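Local atomic coordinates of tryptophanyl-tRNA synthetase (Cryptosporidium parvum Iowa II, PDB entry 3HV0), a protein that probably catalyses the ATP-dependent attachment of tryptophan to tRNA(Trp), this chain being the C-terminal part of a longer protein and holding its class I synthetase core. Residues D141-G146 against D371-K376; E37-L42 against T99-D104; S275-D280 against R286-K291; R321-D326 against S349-E354; I168-K173 against L244-P249. All coordinates share one frame; numbering follows the deposited sequence.

In the fold
Followed from the N terminus, the chain first closes a loop at interaction 2, where helix 33-43 meets helix 93-106 of the Rossmann fold. Interaction 1 then opens at the end of helix 128-143 and closes only at helix 371-378. Within its span lie the other three, one after another, with no crossing: interaction 5 joins helix 157-174 to the loop ahead of strand 250-254, interaction 3 folds residues 275-280 onto helix 282-292, and interaction 4 pins the end of helix 315-323 on helix 344-367. Interactions 3 and 4 touch through apolar side chains; interaction 5 lies across the chain's centre from both, and interaction 2 touches interaction 1 through a lysine.

Interaction 1. Residues D141-G146 against D371-K376; sequences DIIACG and DDVIAK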
# COMPACT_ATOMS: atom_id res chain seq x y z
N ASP A 141 23.44 -11.65 -3.88
CA ASP A 141 24.56 -10.95 -3.27
C ASP A 141 24.36 -10.91 -1.76
O ASP A 141 25.32 -11.01 -1.00
CB ASP A 141 24.64 -9.50 -3.74
CG ASP A 141 24.90 -9.36 -5.22
OD1 ASP A 141 24.52 -8.30 -5.78
OD2 ASP A 141 25.49 -10.27 -5.83
N ILE A 142 23.12 -10.72 -1.32
CA ILE A 142 22.84 -10.62 0.11
C ILE A 142 23.09 -11.97 0.77
O ILE A 142 23.80 -12.04 1.78
CB ILE A 142 21.43 -10.08 0.39
CG1 ILE A 142 21.40 -8.59 0.06
CG2 ILE A 142 21.04 -10.29 1.87
CD1 ILE A 142 20.03 -7.98 0.01
N ILE A 143 22.57 -13.04 0.18
CA ILE A 143 22.76 -14.40 0.72
C ILE A 143 24.24 -14.81 0.69
O ILE A 143 24.71 -15.56 1.56
CB ILE A 143 21.91 -15.44 -0.04
CG1 ILE A 143 20.42 -15.18 0.20
CG2 ILE A 143 22.26 -16.87 0.38
CD1 ILE A 143 19.53 -15.75 -0.86
N ALA A 144 24.97 -14.30 -0.29
CA ALA A 144 26.41 -14.56 -0.41
C ALA A 144 27.25 -14.05 0.77
O ALA A 144 28.42 -14.37 0.85
CB ALA A 144 26.95 -14.00 -1.74
N CYS A 145 26.67 -13.26 1.67
CA CYS A 145 27.37 -12.81 2.88
C CYS A 145 27.39 -13.87 4.00
O CYS A 145 27.99 -13.66 5.06
CB CYS A 145 26.72 -11.53 3.42
SG CYS A 145 26.71 -10.05 2.28
N GLY A 146 26.72 -14.99 3.78
CA GLY A 146 26.76 -16.12 4.71
C GLY A 146 25.74 -16.11 5.83
O GLY A 146 25.99 -16.66 6.90
N ASP A 371 17.75 -20.83 -7.21
CA ASP A 371 16.36 -20.57 -6.79
C ASP A 371 15.92 -21.41 -5.60
O ASP A 371 15.05 -21.00 -4.85
CB ASP A 371 15.39 -20.81 -7.95
CG ASP A 371 15.51 -19.76 -9.02
OD1 ASP A 371 16.00 -18.66 -8.71
OD2 ASP A 371 15.11 -20.04 -10.18
N ASP A 372 16.53 -22.57 -5.41
CA ASP A 372 16.19 -23.40 -4.28
C ASP A 372 16.72 -22.82 -2.98
O ASP A 372 16.09 -22.97 -1.93
CB ASP A 372 16.74 -24.81 -4.44
CG ASP A 372 16.05 -25.79 -3.55
OD1 ASP A 372 14.79 -25.81 -3.60
OD2 ASP A 372 16.75 -26.53 -2.82
N VAL A 373 17.89 -22.19 -3.05
CA VAL A 373 18.47 -21.55 -1.89
C VAL A 373 17.67 -20.30 -1.57
O VAL A 373 17.31 -20.06 -0.43
CB VAL A 373 19.94 -21.20 -2.11
CG1 VAL A 373 20.43 -20.29 -1.01
CG2 VAL A 373 20.77 -22.48 -2.17
N ILE A 374 17.38 -19.53 -2.61
CA ILE A 374 16.56 -18.33 -2.46
C ILE A 374 15.27 -18.67 -1.73
O ILE A 374 14.95 -18.04 -0.74
CB ILE A 374 16.25 -17.68 -3.80
CG1 ILE A 374 17.51 -17.00 -4.34
CG2 ILE A 374 15.13 -16.65 -3.66
CD1 ILE A 374 17.42 -16.56 -5.78
N ALA A 375 14.58 -19.71 -2.22
CA ALA A 375 13.32 -20.22 -1.64
C ALA A 375 13.38 -20.42 -0.15
O ALA A 375 12.42 -20.10 0.54
CB ALA A 375 12.91 -21.52 -2.33
N LYS A 376 14.48 -20.95 0.37
CA LYS A 376 14.62 -21.11 1.82
C LYS A 376 14.58 -19.77 2.57
O LYS A 376 14.04 -19.69 3.67
CB LYS A 376 15.93 -21.85 2.16
CG LYS A 376 15.83 -23.36 2.02
CD LYS A 376 17.18 -24.02 2.07
CE LYS A 376 17.07 -25.53 2.03
NZ LYS A 376 18.43 -26.16 1.96
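Ile143 and Ile374 are the residues whose CA atoms come nearest across the segments, 8.0 Å apart. The segment 141-146 is the last part of helix 128-143 running into a type I beta turn from Ile143 to Gly146, closed by Gly146 N on Ile143 O at 3.0 Å; the positive phi of Gly146 (88°) suits glycine and sends the chain away from the helix. The partner, 371-376, is helical throughout, and Val373 N near its start is held by the side-chain oxygen of Asn370.

The contact is a small apolar one, in which Ile143 uses two different branches. Its CG2 lies anti to the backbone N and meets CG1 of Val373 at 4.1 Å. The longer branch carries CD1 to CG1 of Ile374, 4.2 Å away. Ile143 and Val373 run past each other in opposite directions, so that methyl lies alongside methyl. Val373 CG1 is also anti to its own N (chi1 169°), which turns that methyl toward the isoleucine.

Ile143 further touches Ile369, in the short link between helices 344-367 and 371-378, while Ile374 rests on Tyr136, Met139 and Lys140 of helix 128-143. Two residues before Ile143, Asp141 forms a salt bridge with Arg366, and Ala144 packs on His362. The C-terminal helix is thereby laid against one of the two helices between strands 110-114 and 152-156 of the central sheet.

Interaction 2. Residues E37-L42 against T99-D104; sequences ERMERL and TKYLQD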
# COMPACT_ATOMS: atom_id res chain seq x y z
N GLU A 37 32.28 -2.85 25.38
CA GLU A 37 32.75 -3.81 26.37
C GLU A 37 31.54 -4.60 26.90
O GLU A 37 31.64 -5.82 27.05
CB GLU A 37 33.49 -3.10 27.51
CG GLU A 37 34.18 -4.05 28.49
CD GLU A 37 34.76 -3.36 29.73
OE1 GLU A 37 34.24 -2.29 30.14
OE2 GLU A 37 35.72 -3.90 30.32
N ARG A 38 30.41 -3.92 27.13
CA ARG A 38 29.23 -4.56 27.76
C ARG A 38 28.74 -5.71 26.92
O ARG A 38 28.30 -6.73 27.44
CB ARG A 38 28.12 -3.53 28.04
CG ARG A 38 26.79 -4.12 28.60
CD ARG A 38 26.02 -3.12 29.50
NE ARG A 38 24.56 -3.29 29.48
CZ ARG A 38 23.70 -2.50 28.83
NH1 ARG A 38 24.13 -1.44 28.13
NH2 ARG A 38 22.39 -2.76 28.86
N MET A 39 28.87 -5.55 25.61
CA MET A 39 28.49 -6.55 24.63
C MET A 39 29.43 -7.75 24.59
O MET A 39 28.98 -8.89 24.76
CB MET A 39 28.42 -5.90 23.25
CG MET A 39 28.52 -6.86 22.10
SD MET A 39 27.63 -6.21 20.72
CE MET A 39 27.52 -7.70 19.73
N GLU A 40 30.72 -7.51 24.33
CA GLU A 40 31.73 -8.58 24.27
C GLU A 40 31.63 -9.46 25.51
O GLU A 40 31.76 -10.69 25.43
CB GLU A 40 33.15 -8.00 24.22
CG GLU A 40 33.51 -7.17 22.98
CD GLU A 40 35.00 -6.84 22.91
OE1 GLU A 40 35.68 -6.90 23.96
OE2 GLU A 40 35.51 -6.52 21.81
N ARG A 41 31.41 -8.82 26.65
CA ARG A 41 31.17 -9.49 27.94
C ARG A 41 30.02 -10.49 27.83
O ARG A 41 30.10 -11.61 28.33
CB ARG A 41 30.78 -8.43 28.99
CG ARG A 41 31.20 -8.70 30.39
CD ARG A 41 32.29 -7.73 30.83
NE ARG A 41 31.80 -6.37 31.05
CZ ARG A 41 32.52 -5.37 31.56
NH1 ARG A 41 33.79 -5.54 31.92
NH2 ARG A 41 31.96 -4.17 31.72
N LEU A 42 28.97 -10.05 27.13
CA LEU A 42 27.68 -10.72 27.09
C LEU A 42 27.51 -11.75 25.97
O LEU A 42 26.49 -12.45 25.94
CB LEU A 42 26.59 -9.65 26.93
CG LEU A 42 25.23 -9.88 27.58
CD1 LEU A 42 25.37 -10.11 29.10
CD2 LEU A 42 24.36 -8.68 27.29
N THR A 99 25.55 -6.87 10.11
CA THR A 99 24.40 -7.65 10.55
C THR A 99 24.66 -9.16 10.67
O THR A 99 24.11 -9.83 11.54
CB THR A 99 23.27 -7.49 9.55
OG1 THR A 99 22.99 -6.09 9.37
CG2 THR A 99 22.04 -8.28 10.05
N LYS A 100 25.46 -9.72 9.76
CA LYS A 100 25.82 -11.13 9.84
C LYS A 100 26.57 -11.34 11.16
O LYS A 100 26.28 -12.27 11.90
CB LYS A 100 26.71 -11.53 8.65
CG LYS A 100 26.81 -13.04 8.38
CD LYS A 100 28.13 -13.60 8.86
CE LYS A 100 28.23 -15.15 8.70
NZ LYS A 100 27.11 -15.88 9.37
N TYR A 101 27.50 -10.44 11.45
CA TYR A 101 28.26 -10.51 12.69
C TYR A 101 27.29 -10.45 13.89
O TYR A 101 27.44 -11.20 14.86
CB TYR A 101 29.30 -9.39 12.77
CG TYR A 101 29.67 -9.06 14.18
CD1 TYR A 101 30.55 -9.88 14.90
CD2 TYR A 101 29.10 -7.97 14.83
CE1 TYR A 101 30.88 -9.59 16.22
CE2 TYR A 101 29.42 -7.68 16.16
CZ TYR A 101 30.31 -8.50 16.84
OH TYR A 101 30.64 -8.20 18.14
N LEU A 102 26.30 -9.55 13.81
CA LEU A 102 25.33 -9.44 14.88
C LEU A 102 24.46 -10.70 14.99
O LEU A 102 24.03 -11.08 16.07
CB LEU A 102 24.45 -8.22 14.69
CG LEU A 102 25.09 -6.84 14.83
CD1 LEU A 102 24.11 -5.79 14.28
CD2 LEU A 102 25.49 -6.55 16.26
N GLN A 103 24.17 -11.33 13.85
CA GLN A 103 23.38 -12.53 13.84
C GLN A 103 24.19 -13.68 14.41
O GLN A 103 23.65 -14.50 15.12
CB GLN A 103 22.91 -12.87 12.42
CG GLN A 103 21.88 -14.01 12.36
CD GLN A 103 21.51 -14.42 10.95
OE1 GLN A 103 22.38 -14.72 10.13
NE2 GLN A 103 20.22 -14.46 10.66
N ASP A 104 25.47 -13.73 14.11
CA ASP A 104 26.34 -14.78 14.62
C ASP A 104 26.57 -14.60 16.12
O ASP A 104 26.75 -15.57 16.84
CB ASP A 104 27.70 -14.74 13.92
CG ASP A 104 27.61 -14.99 12.44
OD1 ASP A 104 26.56 -15.46 11.95
OD2 ASP A 104 28.61 -14.70 11.75
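Met39 reaches from helix 33-43 to Tyr101 and Leu102 on helix 93-106, the helix of a beta-alpha-beta crossover between the parallel strands 76-81 and 110-114. The two helices stay well apart, with 10.6 Å between CA of Met39 and CA of Leu102, and long side chains from both helices meet in the gap. Met39 places CG anti to its backbone N (chi1 160°) and remains extended beyond it, so the terminal methyl does the touching. That CE lies 3.5 Å from OH of Tyr101 and 4.0 Å from CE2 of the same ring, approaching it obliquely, while CD2 of Leu102 is 4.2 Å from it. Methionine and tyrosine point at each other from opposite directions.

Helix 93-106 directly follows the HVGH form of the class I HIGH signature, which places this half of the contact in the Rossmann fold, with the side chain of Leu102 about 11 Å from the bound tryptophan. Phe62 and Leu66 of helix 62-70 and Phe106 of helix 93-106 also touch the methionine side chain, and His48 meets the ring of Tyr101.

Each helix also carries an ion pair spanning one turn. Lys100 NZ donates to the syn lone pair of Asp104 OD1 at 2.7 Å and is bonded to the carbonyl O of Gly146 as well. On the other helix Arg41 NH1 pairs with Glu37 OE2 at 3.0 Å, and Glu37 CG sits over the centre of the guanidinium face, 3.7 Å above its plane.

Interaction 3. Residues S275-D280 against R286-K291; sequences SIFVND and RNKIMK
Lys288 sends its ammonium group into a cradle formed by Ser275, Phe277 and Asp280. NZ donates to the carbonyl O of Ser275 at 2.7 Å, arriving from above the carbonyl plane, 53° out of it, and forms a salt bridge with Asp280 OD2 at 3.0 Å through the syn lone pair. The Phe277 ring is met at its edge, CD2 lying 3.6 Å from NZ, so the charge does not sit over the aromatic face. The lysine chain is extended beyond CG, and its carbons run obliquely across Ile276, whose CD1 lies 3.9 Å from CD of Lys288 and 4.2 Å from CD1 of Ile289.

The segment 275-280 comes just after a disordered loop that carries the KMSAS variant of the class I KMSKS signature. It also runs beside the HVGH signature: Ile276 is joined to Val90 by backbone hydrogen bonding, and the rings of Phe277 and His89 meet.

In the second shell, Asp280 OD2 is positioned by a further donor, Phe277 N at 3.2 Å, which comes from above the carboxylate plane in a fairly straight bond (164°). The oxygen is thus gripped twice, within a type I turn from Phe277 to Asp280. Farther out, Val278 O is held by the hydroxyl of Thr359, and Ile276 and Ile289 both rest on Leu355 of helix 344-367.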
# COMPACT_ATOMS: atom_id res chain seq x y z
N SER A 275 30.91 3.07 -9.32
CA SER A 275 31.69 2.71 -8.14
C SER A 275 31.87 1.18 -8.11
O SER A 275 31.36 0.47 -8.98
CB SER A 275 30.99 3.18 -6.87
OG SER A 275 29.71 2.58 -6.76
N ILE A 276 32.57 0.70 -7.09
CA ILE A 276 33.02 -0.70 -7.04
C ILE A 276 31.86 -1.70 -6.75
O ILE A 276 31.26 -1.68 -5.66
CB ILE A 276 34.14 -0.84 -5.96
CG1 ILE A 276 35.37 -1.52 -6.51
CG2 ILE A 276 33.69 -1.65 -4.80
CD1 ILE A 276 36.05 -0.70 -7.60
N PHE A 277 31.51 -2.54 -7.72
CA PHE A 277 30.47 -3.55 -7.50
C PHE A 277 31.08 -4.89 -7.07
O PHE A 277 32.21 -5.21 -7.42
CB PHE A 277 29.61 -3.74 -8.74
CG PHE A 277 28.88 -2.50 -9.18
CD1 PHE A 277 27.60 -2.23 -8.70
CD2 PHE A 277 29.44 -1.63 -10.09
CE1 PHE A 277 26.90 -1.09 -9.13
CE2 PHE A 277 28.76 -0.49 -10.52
CZ PHE A 277 27.49 -0.22 -10.03
N VAL A 278 30.31 -5.69 -6.33
CA VAL A 278 30.80 -7.00 -5.88
C VAL A 278 31.04 -7.99 -7.01
O VAL A 278 31.75 -8.97 -6.80
CB VAL A 278 29.87 -7.66 -4.84
CG1 VAL A 278 29.78 -6.81 -3.58
CG2 VAL A 278 28.50 -7.90 -5.43
N ASN A 279 30.45 -7.76 -8.18
CA ASN A 279 30.70 -8.60 -9.36
C ASN A 279 31.71 -8.01 -10.35
O ASN A 279 31.79 -8.46 -11.50
CB ASN A 279 29.39 -8.91 -10.08
CG ASN A 279 28.79 -7.71 -10.77
OD1 ASN A 279 29.04 -6.57 -10.40
ND2 ASN A 279 27.99 -7.96 -11.79
N ASP A 280 32.47 -7.00 -9.93
CA ASP A 280 33.54 -6.44 -10.76
C ASP A 280 34.74 -7.37 -10.80
O ASP A 280 35.14 -7.94 -9.78
CB ASP A 280 33.99 -5.06 -10.25
CG ASP A 280 33.19 -3.91 -10.85
OD1 ASP A 280 32.48 -4.10 -11.86
OD2 ASP A 280 33.30 -2.78 -10.32
N ARG A 286 40.79 -2.21 -10.57
CA ARG A 286 42.02 -1.40 -10.71
C ARG A 286 41.74 -0.12 -11.49
O ARG A 286 42.22 0.95 -11.12
CB ARG A 286 43.14 -2.19 -11.40
N ASN A 287 40.94 -0.25 -12.53
CA ASN A 287 40.53 0.89 -13.35
C ASN A 287 39.82 2.00 -12.57
O ASN A 287 40.05 3.19 -12.80
CB ASN A 287 39.60 0.40 -14.46
CG ASN A 287 39.51 1.36 -15.60
OD1 ASN A 287 40.32 1.32 -16.52
ND2 ASN A 287 38.52 2.24 -15.55
N LYS A 288 38.94 1.61 -11.64
CA LYS A 288 38.14 2.57 -10.89
C LYS A 288 38.94 3.31 -9.79
O LYS A 288 38.85 4.53 -9.70
CB LYS A 288 36.87 1.91 -10.33
CG LYS A 288 35.79 1.68 -11.41
CD LYS A 288 34.77 0.61 -10.99
CE LYS A 288 33.59 0.55 -11.94
NZ LYS A 288 32.42 -0.17 -11.38
N ILE A 289 39.73 2.60 -8.98
CA ILE A 289 40.50 3.27 -7.92
C ILE A 289 41.43 4.31 -8.55
O ILE A 289 41.50 5.46 -8.10
CB ILE A 289 41.43 2.34 -7.07
CG1 ILE A 289 40.81 0.97 -6.79
CG2 ILE A 289 41.79 3.03 -5.74
CD1 ILE A 289 39.50 1.04 -6.04
N MET A 290 42.15 3.87 -9.58
CA MET A 290 43.22 4.66 -10.17
C MET A 290 42.69 5.94 -10.78
O MET A 290 43.35 6.98 -10.71
CB MET A 290 44.00 3.83 -11.20
CG MET A 290 44.73 2.62 -10.59
SD MET A 290 46.11 3.03 -9.48
CE MET A 290 46.62 1.38 -8.97
N LYS A 291 41.49 5.88 -11.35
CA LYS A 291 40.90 7.00 -12.08
C LYS A 291 39.93 7.82 -11.22
O LYS A 291 39.99 9.05 -11.22
CB LYS A 291 40.17 6.50 -13.34

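Interaction 4. Residues R321-D326 against S349-E354; sequences RFLMED and SILVQE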
# COMPACT_ATOMS: atom_id res chain seq x y z
N ARG A 321 40.25 1.13 5.88
CA ARG A 321 39.79 1.12 7.27
C ARG A 321 38.60 0.17 7.47
O ARG A 321 38.50 -0.48 8.51
CB ARG A 321 39.43 2.54 7.72
CG ARG A 321 40.65 3.45 7.80
CD ARG A 321 40.34 4.84 8.31
NE ARG A 321 40.19 4.85 9.76
CZ ARG A 321 39.03 4.82 10.41
NH1 ARG A 321 37.87 4.79 9.76
NH2 ARG A 321 39.02 4.84 11.74
N PHE A 322 37.73 0.09 6.46
CA PHE A 322 36.57 -0.80 6.48
C PHE A 322 37.01 -2.24 6.24
O PHE A 322 36.47 -3.16 6.85
CB PHE A 322 35.56 -0.42 5.38
CG PHE A 322 34.84 0.88 5.62
CD1 PHE A 322 35.53 2.09 5.59
CD2 PHE A 322 33.49 0.91 5.85
CE1 PHE A 322 34.88 3.29 5.80
CE2 PHE A 322 32.83 2.12 6.06
CZ PHE A 322 33.53 3.32 6.04
N LEU A 323 37.97 -2.42 5.33
CA LEU A 323 38.34 -3.75 4.84
C LEU A 323 39.39 -4.48 5.69
O LEU A 323 39.25 -5.66 5.98
CB LEU A 323 38.82 -3.66 3.38
CG LEU A 323 37.74 -3.72 2.30
CD1 LEU A 323 36.62 -2.73 2.54
CD2 LEU A 323 38.36 -3.47 0.94
N MET A 324 40.45 -3.78 6.08
CA MET A 324 41.62 -4.46 6.64
C MET A 324 41.40 -5.00 8.05
O MET A 324 41.38 -4.25 9.02
CB MET A 324 42.87 -3.57 6.61
CG MET A 324 43.64 -3.65 5.29
SD MET A 324 45.40 -3.44 5.51
CE MET A 324 45.41 -1.97 6.52
N GLU A 325 41.27 -6.32 8.15
CA GLU A 325 41.15 -7.00 9.45
C GLU A 325 42.46 -7.00 10.26
O GLU A 325 42.45 -7.36 11.43
CB GLU A 325 40.64 -8.44 9.25
CG GLU A 325 39.12 -8.51 9.04
CD GLU A 325 38.70 -9.44 7.90
OE1 GLU A 325 39.24 -10.57 7.79
OE2 GLU A 325 37.82 -9.04 7.11
N ASP A 326 43.57 -6.61 9.63
CA ASP A 326 44.85 -6.54 10.32
C ASP A 326 45.10 -5.11 10.82
O ASP A 326 45.32 -4.20 10.02
CB ASP A 326 45.98 -6.98 9.38
CG ASP A 326 47.24 -7.41 10.13
OD1 ASP A 326 47.72 -8.54 9.85
OD2 ASP A 326 47.76 -6.65 10.99
N SER A 349 47.20 0.36 -4.69
CA SER A 349 47.40 -1.04 -5.09
C SER A 349 47.04 -1.98 -3.94
O SER A 349 46.36 -2.98 -4.16
CB SER A 349 48.84 -1.27 -5.55
OG SER A 349 49.12 -2.66 -5.64
N ILE A 350 47.47 -1.65 -2.73
CA ILE A 350 47.12 -2.45 -1.55
C ILE A 350 45.60 -2.63 -1.42
O ILE A 350 45.11 -3.72 -1.16
CB ILE A 350 47.68 -1.83 -0.25
CG1 ILE A 350 49.22 -1.85 -0.27
CG2 ILE A 350 47.18 -2.59 0.96
CD1 ILE A 350 49.87 -1.02 0.83
N LEU A 351 44.87 -1.53 -1.60
CA LEU A 351 43.40 -1.52 -1.60
C LEU A 351 42.79 -2.38 -2.71
O LEU A 351 41.83 -3.11 -2.47
CB LEU A 351 42.88 -0.09 -1.74
CG LEU A 351 41.39 0.09 -1.99
CD1 LEU A 351 40.58 -0.54 -0.86
CD2 LEU A 351 41.07 1.55 -2.12
N VAL A 352 43.33 -2.26 -3.92
CA VAL A 352 42.90 -3.07 -5.06
C VAL A 352 42.96 -4.56 -4.75
O VAL A 352 41.99 -5.29 -5.01
CB VAL A 352 43.75 -2.78 -6.35
CG1 VAL A 352 43.53 -3.86 -7.43
CG2 VAL A 352 43.44 -1.38 -6.90
N GLN A 353 44.07 -5.02 -4.18
CA GLN A 353 44.23 -6.44 -3.89
C GLN A 353 43.35 -6.89 -2.73
O GLN A 353 42.89 -8.03 -2.73
CB GLN A 353 45.70 -6.82 -3.68
CG GLN A 353 46.22 -6.88 -2.25
CD GLN A 353 47.51 -7.69 -2.15
OE1 GLN A 353 47.59 -8.64 -1.37
NE2 GLN A 353 48.50 -7.34 -2.98
N GLU A 354 43.12 -6.00 -1.76
CA GLU A 354 42.12 -6.25 -0.71
C GLU A 354 40.70 -6.36 -1.27
O GLU A 354 39.95 -7.27 -0.93
CB GLU A 354 42.16 -5.15 0.35
CG GLU A 354 43.33 -5.26 1.33
CD GLU A 354 43.20 -6.42 2.32
OE1 GLU A 354 42.09 -6.67 2.83
OE2 GLU A 354 44.22 -7.06 2.63
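Leu323 lies crosswise to Leu351, the two side chains meeting at about a right angle with CD2 of the former 4.1 Å from CD1 of the latter. Against Glu354 the same leucine takes another attitude: the side chains slide past each other in opposite directions, and CD2 of Leu323 comes to 4.2 Å from CB of Glu354. The CA atoms of this pair, 7.2 Å apart, are the nearest across the segments.

Met324, the first residue beyond helix 315-323, again crosses Glu354 at nearly a right angle, its CG 4.1 Å from CD of the glutamate. Glu354 bends at chi2 (-72°), which turns a face of the carboxylate to the methionine methylene. The chain then turns into helix 327-339, where Asp326 serves as N-cap through Lys329 N, and Met324 also packs on Leu330 and Ile333. Leu351 continues the apolar layer onto Ile289 of helix 282-292. All four helices belong to the helical region that follows the Rossmann fold and, in relatives, serves anticodon recognition.

Between the segments the grip is therefore one of carbon on carbon. The carboxylate has a methylene over its face, with Glu325 OE2 6.5 Å from Glu354 OE1, a like charge that might slightly raise the proton affinity of both.

Interaction 5. Residues I168-K173 against L244-P249; sequences ILRIEK and LGYLKP
Leu244 is the tightly fitted half of this contact, packed against the helix at Arg170 and Ile171. Its CD2 presses on the carbonyl O of Arg170 at 3.4 Å and on CB of the same residue at 3.9 Å, while CD1 reaches CG1 of Ile171 at 4.2 Å, the two side chains crossing at about a right angle. Leu244 CB in turn lies over one face of the Tyr246 ring, offset toward its rim.

The other half, formed by the partly exposed Arg170 and Tyr246, is looser. With CG beside the backbone N (chi1 -75°) and the chain extended from there to NE, Arg170 brings its CD to 3.8 Å from OH of Tyr246. The two side chains pass at nearly a right angle, guanidinium and ring planes 77° apart. NH1 of Arg170 is 3.6 Å from OH of Tyr246, without a hydrogen bond between them.

Helix 157-174 is also part of the dimer interface: Arg170 packs on Phe120 of the second subunit, and Lys173 makes a cation-pi contact with that ring. The contact ties this helix to the loop entering strand 250-254.

Arginine and tyrosine are coupled through a third group: Asp167 OD1 binds both NH1 of Arg170 and OH of Tyr246, so the carboxylate probably balances the guanidinium charge while fixing the phenol.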
# COMPACT_ATOMS: atom_id res chain seq x y z
N ILE A 168 1.25 -0.91 7.90
CA ILE A 168 1.42 0.28 7.05
C ILE A 168 0.26 1.22 7.31
O ILE A 168 0.44 2.40 7.55
CB ILE A 168 1.49 -0.08 5.55
CG1 ILE A 168 2.79 -0.85 5.24
CG2 ILE A 168 1.36 1.20 4.68
CD1 ILE A 168 2.77 -1.61 3.94
N LEU A 169 -0.95 0.67 7.27
CA LEU A 169 -2.18 1.45 7.47
C LEU A 169 -2.25 2.11 8.86
O LEU A 169 -2.70 3.25 9.00
CB LEU A 169 -3.40 0.55 7.22
CG LEU A 169 -3.69 0.21 5.75
CD1 LEU A 169 -4.74 -0.89 5.65
CD2 LEU A 169 -4.13 1.46 4.97
N ARG A 170 -1.82 1.37 9.89
CA ARG A 170 -1.79 1.86 11.27
C ARG A 170 -0.79 2.99 11.49
O ARG A 170 -1.05 3.93 12.24
CB ARG A 170 -1.46 0.72 12.22
CG ARG A 170 -2.60 -0.23 12.44
CD ARG A 170 -2.13 -1.49 13.17
NE ARG A 170 -3.19 -2.50 13.27
CZ ARG A 170 -3.06 -3.79 12.93
NH1 ARG A 170 -1.93 -4.27 12.48
NH2 ARG A 170 -4.09 -4.61 13.05
N ILE A 171 0.36 2.90 10.85
CA ILE A 171 1.34 3.99 10.86
C ILE A 171 0.82 5.21 10.09
O ILE A 171 0.97 6.33 10.53
CB ILE A 171 2.67 3.55 10.23
CG1 ILE A 171 3.34 2.44 11.07
CG2 ILE A 171 3.61 4.75 10.07
CD1 ILE A 171 4.35 1.64 10.29
N GLU A 172 0.19 4.98 8.95
CA GLU A 172 -0.27 6.08 8.09
C GLU A 172 -1.35 6.91 8.74
O GLU A 172 -1.35 8.14 8.60
CB GLU A 172 -0.73 5.54 6.74
CG GLU A 172 0.44 5.14 5.90
CD GLU A 172 0.08 4.54 4.57
OE1 GLU A 172 -1.11 4.27 4.29
OE2 GLU A 172 1.05 4.31 3.80
N LYS A 173 -2.22 6.26 9.50
CA LYS A 173 -3.33 6.95 10.17
C LYS A 173 -2.84 7.89 11.27
O LYS A 173 -3.53 8.84 11.63
CB LYS A 173 -4.28 5.92 10.77
CG LYS A 173 -5.64 6.45 11.14
CD LYS A 173 -6.47 5.32 11.68
CE LYS A 173 -7.81 5.78 12.19
NZ LYS A 173 -8.67 4.59 12.42
N LEU A 244 0.57 3.25 18.92
CA LEU A 244 0.03 1.98 18.42
C LEU A 244 0.15 0.89 19.48
O LEU A 244 -0.25 -0.25 19.25
CB LEU A 244 0.78 1.56 17.15
CG LEU A 244 0.76 2.58 15.98
CD1 LEU A 244 1.68 2.17 14.88
CD2 LEU A 244 -0.63 2.78 15.42
N GLY A 245 0.70 1.23 20.64
CA GLY A 245 0.97 0.25 21.69
C GLY A 245 2.04 -0.74 21.33
O GLY A 245 2.00 -1.89 21.78
N TYR A 246 2.99 -0.30 20.51
CA TYR A 246 4.09 -1.12 19.99
C TYR A 246 5.42 -0.65 20.62
O TYR A 246 5.51 0.48 21.10
CB TYR A 246 4.20 -1.00 18.47
CG TYR A 246 3.13 -1.70 17.62
CD1 TYR A 246 2.17 -2.55 18.17
CD2 TYR A 246 3.10 -1.51 16.24
CE1 TYR A 246 1.21 -3.18 17.37
CE2 TYR A 246 2.16 -2.12 15.44
CZ TYR A 246 1.22 -2.96 16.01
OH TYR A 246 0.31 -3.55 15.17
N LEU A 247 6.42 -1.53 20.61
CA LEU A 247 7.76 -1.18 21.07
C LEU A 247 8.45 -0.27 20.06
O LEU A 247 8.25 -0.42 18.85
CB LEU A 247 8.62 -2.42 21.25
CG LEU A 247 8.20 -3.39 22.34
CD1 LEU A 247 9.22 -4.51 22.42
CD2 LEU A 247 8.07 -2.67 23.67
N LYS A 248 9.23 0.68 20.58
CA LYS A 248 10.11 1.50 19.75
C LYS A 248 11.25 0.62 19.27
O LYS A 248 11.88 -0.07 20.09
CB LYS A 248 10.68 2.64 20.58
CG LYS A 248 9.72 3.76 20.95
CD LYS A 248 10.43 4.74 21.87
CE LYS A 248 9.61 5.99 22.16
NZ LYS A 248 9.95 7.09 21.19
N PRO A 249 11.51 0.60 17.95
CA PRO A 249 12.67 -0.14 17.47
C PRO A 249 13.97 0.60 17.81
O PRO A 249 14.00 1.82 17.86
CB PRO A 249 12.47 -0.18 15.97
CG PRO A 249 11.78 1.07 15.68
CD PRO A 249 10.86 1.32 16.84